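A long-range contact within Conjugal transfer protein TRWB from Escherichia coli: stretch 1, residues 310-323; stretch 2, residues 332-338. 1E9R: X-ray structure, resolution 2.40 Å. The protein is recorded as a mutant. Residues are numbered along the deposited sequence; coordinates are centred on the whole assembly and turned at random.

Stretch 1 (310-323) RVVAGLQSTSQLDD
Stretch 2, residues 332-338: TLRASFR

Stretch 1 enters as a strand, residues 310-315, turns through Q316 and S317, and continues as a helix from T318 onward. Stretch 2 begins in a helix that started earlier; a type I turn runs from R334 to F337. Two pairs set the register: V311 CA lies 8.2 Å from F337 CA, and T318 CA lies 8.9 Å from R334 CA. V311 is level with F337, and T318, at the start of the stretch 1 helix, with R334. Together the stretches bury 320 Å². No direct hydrogen bond crosses between them.

The strand is extended, with phi/psi near -127/136 at A313. Its side chains alternate, so V311, A313 and L315 point toward stretch 2 while V312 points away. F337 (chi1 m, chi2 72°) carries its ring to V311 and A313. A313 CB is 3.6 Å from F337 CE2, and V311 CG1 (chi1 t) is 4.1 Å from F337 CE2. The A313 methyl and the V311 side chain give the ring an apolar surface.

S317 caps the following helix. With chi1 t, S317 OG accepts from Q320 N at 3.1 Å and, weakly, from S319 N at 3.3 Å. The helix has phi/psi near -67/-36 and directs L321 toward stretch 2. L321 is t,p. L321 CD1 is 4.2 Å from L333 CD2, and L321 CD2 is 3.5 Å from R334 CG. L333 is also t,p. Both leucines are buried; L321 also packs on the aliphatic part of R334.

R334 has the largest covered area, 78 Å². Its rotamer is m,t,m with chi4 at -82°. The aliphatic part packs against leucines, with R334 CD 4.1 Å from L315 CD2 (L315 is t,p). With chi3 at -43° and chi4 at -82°, the guanidinium lies by T318 and D322. T318 (chi1 t) places T318 OG1 over one guanidinium face, 3.8 Å from R334 NH1. D322 (chi1 m, chi2 -23°) starts sideways, but its end comes nearer. D322 OD1 forms a long salt bridge with R334 NH1 at 3.9 Å.

Two waters link D322 OD1 and R334 NH1. Water 1 donates to T318 O at 2.7 Å and to D322 OD1 at 2.9 Å. Water 1 accepts from T318 OG1 at 2.9 Å and, weakly, from R334 NH1 at 2.5 Å. Water 2 donates to D322 OD1 at 2.5 Å and accepts from R334 NH1 at 2.9 Å.

The turn in stretch 2 is closed by F337 N to R334 O, 3.2 Å. S336 (chi1 m) donates from S336 OG to T332 O at 2.8 Å.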

# COMPACT_ATOMS: atom_id res chain seq x y z
N ARG B 310 17.63 1.37 -32.92
CA ARG B 310 16.68 2.47 -32.88
C ARG B 310 15.32 1.85 -32.64
O ARG B 310 14.79 1.15 -33.50
CB ARG B 310 16.68 3.21 -34.22
CG ARG B 310 18.02 3.82 -34.58
CD ARG B 310 18.18 3.92 -36.08
NE ARG B 310 19.13 4.96 -36.47
CZ ARG B 310 20.43 4.94 -36.19
NH1 ARG B 310 20.97 3.92 -35.53
NH2 ARG B 310 21.20 5.95 -36.60
N VAL B 311 14.76 2.11 -31.46
CA VAL B 311 13.45 1.56 -31.11
C VAL B 311 12.31 2.57 -31.16
O VAL B 311 12.46 3.71 -30.70
CB VAL B 311 13.47 0.91 -29.70
CG1 VAL B 311 12.12 0.24 -29.41
CG2 VAL B 311 14.62 -0.09 -29.61
N VAL B 312 11.19 2.16 -31.73
CA VAL B 312 10.00 3.00 -31.82
C VAL B 312 8.90 2.13 -31.25
O VAL B 312 8.61 1.06 -31.79
CB VAL B 312 9.66 3.37 -33.27
CG1 VAL B 312 8.40 4.21 -33.31
CG2 VAL B 312 10.82 4.13 -33.90
N ALA B 313 8.31 2.57 -30.15
CA ALA B 313 7.27 1.78 -29.51
C ALA B 313 5.99 2.56 -29.29
O ALA B 313 6.02 3.72 -28.88
CB ALA B 313 7.78 1.23 -28.17
N GLY B 314 4.87 1.92 -29.59
CA GLY B 314 3.58 2.56 -29.38
C GLY B 314 3.14 2.18 -27.98
O GLY B 314 3.51 1.11 -27.49
N LEU B 315 2.34 3.03 -27.34
CA LEU B 315 1.85 2.76 -25.99
C LEU B 315 0.49 3.39 -25.84
O LEU B 315 0.39 4.60 -25.76
CB LEU B 315 2.79 3.37 -24.94
CG LEU B 315 2.41 3.13 -23.47
CD1 LEU B 315 2.53 1.64 -23.17
CD2 LEU B 315 3.32 3.94 -22.55
N GLN B 316 -0.57 2.57 -25.79
CA GLN B 316 -1.90 3.13 -25.66
C GLN B 316 -2.28 3.44 -24.21
O GLN B 316 -3.01 4.40 -23.95
CB GLN B 316 -2.96 2.20 -26.27
CG GLN B 316 -3.34 1.05 -25.38
CD GLN B 316 -4.68 0.44 -25.76
OE1 GLN B 316 -4.92 0.13 -26.93
NE2 GLN B 316 -5.55 0.25 -24.76
N SER B 317 -1.78 2.65 -23.26
CA SER B 317 -2.09 2.87 -21.85
C SER B 317 -0.86 2.78 -20.97
O SER B 317 -0.21 1.74 -20.89
CB SER B 317 -3.12 1.85 -21.35
OG SER B 317 -3.39 2.04 -19.97
N THR B 318 -0.53 3.88 -20.30
CA THR B 318 0.64 3.91 -19.43
C THR B 318 0.31 3.04 -18.20
O THR B 318 1.19 2.47 -17.54
CB THR B 318 0.96 5.36 -19.01
OG1 THR B 318 2.07 5.36 -18.10
CG2 THR B 318 -0.25 6.03 -18.35
N SER B 319 -0.98 2.94 -17.94
CA SER B 319 -1.50 2.17 -16.83
C SER B 319 -1.29 0.67 -17.08
O SER B 319 -0.95 -0.09 -16.17
CB SER B 319 -2.99 2.47 -16.68
OG SER B 319 -3.59 1.60 -15.75
N GLN B 320 -1.49 0.27 -18.33
CA GLN B 320 -1.34 -1.13 -18.71
C GLN B 320 0.11 -1.54 -18.60
O GLN B 320 0.40 -2.68 -18.24
CB GLN B 320 -1.80 -1.34 -20.14
CG GLN B 320 -1.99 -2.79 -20.50
CD GLN B 320 -2.33 -2.99 -21.97
OE1 GLN B 320 -2.75 -2.04 -22.68
NE2 GLN B 320 -2.17 -4.23 -22.45
N LEU B 321 1.02 -0.61 -18.91
CA LEU B 321 2.45 -0.88 -18.83
C LEU B 321 2.86 -1.08 -17.36
O LEU B 321 3.75 -1.89 -17.06
CB LEU B 321 3.24 0.28 -19.42
CG LEU B 321 4.73 0.01 -19.57
CD1 LEU B 321 4.94 -1.11 -20.59
CD2 LEU B 321 5.45 1.31 -19.99
N ASP B 322 2.22 -0.33 -16.47
CA ASP B 322 2.52 -0.44 -15.05
C ASP B 322 2.10 -1.82 -14.61
O ASP B 322 2.76 -2.45 -13.80
CB ASP B 322 1.75 0.58 -14.21
CG ASP B 322 2.30 2.00 -14.36
OD1 ASP B 322 3.48 2.14 -14.72
OD2 ASP B 322 1.54 2.96 -14.10
N ASP B 323 1.00 -2.29 -15.18
CA ASP B 323 0.49 -3.61 -14.84
C ASP B 323 1.42 -4.73 -15.28
O ASP B 323 1.57 -5.74 -14.59
CB ASP B 323 -0.90 -3.79 -15.44
CG ASP B 323 -1.77 -4.68 -14.61
OD1 ASP B 323 -1.91 -4.39 -13.40
OD2 ASP B 323 -2.31 -5.66 -15.14
N THR B 332 11.00 3.45 -15.43
CA THR B 332 12.36 3.36 -15.92
C THR B 332 12.36 3.03 -17.40
O THR B 332 13.20 3.54 -18.16
CB THR B 332 13.12 2.27 -15.19
OG1 THR B 332 13.11 2.55 -13.79
CG2 THR B 332 14.57 2.19 -15.71
N LEU B 333 11.43 2.18 -17.81
CA LEU B 333 11.33 1.77 -19.21
C LEU B 333 10.92 2.95 -20.08
O LEU B 333 11.55 3.22 -21.10
CB LEU B 333 10.31 0.64 -19.37
CG LEU B 333 10.23 0.00 -20.76
CD1 LEU B 333 11.57 -0.61 -21.14
CD2 LEU B 333 9.16 -1.05 -20.75
N ARG B 334 9.87 3.64 -19.66
CA ARG B 334 9.41 4.80 -20.41
C ARG B 334 10.51 5.87 -20.43
O ARG B 334 10.69 6.56 -21.43
CB ARG B 334 8.15 5.39 -19.77
CG ARG B 334 6.94 4.46 -19.75
CD ARG B 334 5.65 5.24 -19.47
NE ARG B 334 5.82 6.24 -18.41
CZ ARG B 334 5.79 5.97 -17.11
NH1 ARG B 334 5.53 4.74 -16.69
NH2 ARG B 334 5.98 6.94 -16.22
N ALA B 335 11.25 5.98 -19.33
CA ALA B 335 12.31 6.96 -19.24
C ALA B 335 13.50 6.59 -20.13
O ALA B 335 14.43 7.38 -20.29
CB ALA B 335 12.77 7.10 -17.79
N SER B 336 13.46 5.39 -20.71
CA SER B 336 14.54 4.94 -21.56
C SER B 336 14.38 5.42 -23.00
O SER B 336 15.29 5.29 -23.81
CB SER B 336 14.65 3.42 -21.50
OG SER B 336 15.03 3.04 -20.19
N PHE B 337 13.21 5.96 -23.31
CA PHE B 337 12.96 6.53 -24.63
C PHE B 337 13.14 8.04 -24.40
O PHE B 337 12.50 8.63 -23.52
CB PHE B 337 11.53 6.27 -25.08
CG PHE B 337 11.21 4.82 -25.30
CD1 PHE B 337 11.08 3.95 -24.23
CD2 PHE B 337 11.00 4.34 -26.59
CE1 PHE B 337 10.73 2.63 -24.44
CE2 PHE B 337 10.65 3.02 -26.80
CZ PHE B 337 10.51 2.17 -25.72
N ARG B 338 14.01 8.67 -25.19
CA ARG B 338 14.29 10.09 -25.05
C ARG B 338 13.40 11.03 -25.88
O ARG B 338 13.28 12.22 -25.56
CB ARG B 338 15.77 10.35 -25.35
CG ARG B 338 16.71 9.62 -24.40
CD ARG B 338 16.48 10.09 -22.97
NE ARG B 338 16.60 11.55 -22.89
CZ ARG B 338 17.74 12.22 -23.01
NH1 ARG B 338 18.88 11.58 -23.22
NH2 ARG B 338 17.73 13.54 -22.96
O HOH W 1 3.84 3.12 -17.47
O HOH W 2 5.14 3.84 -13.94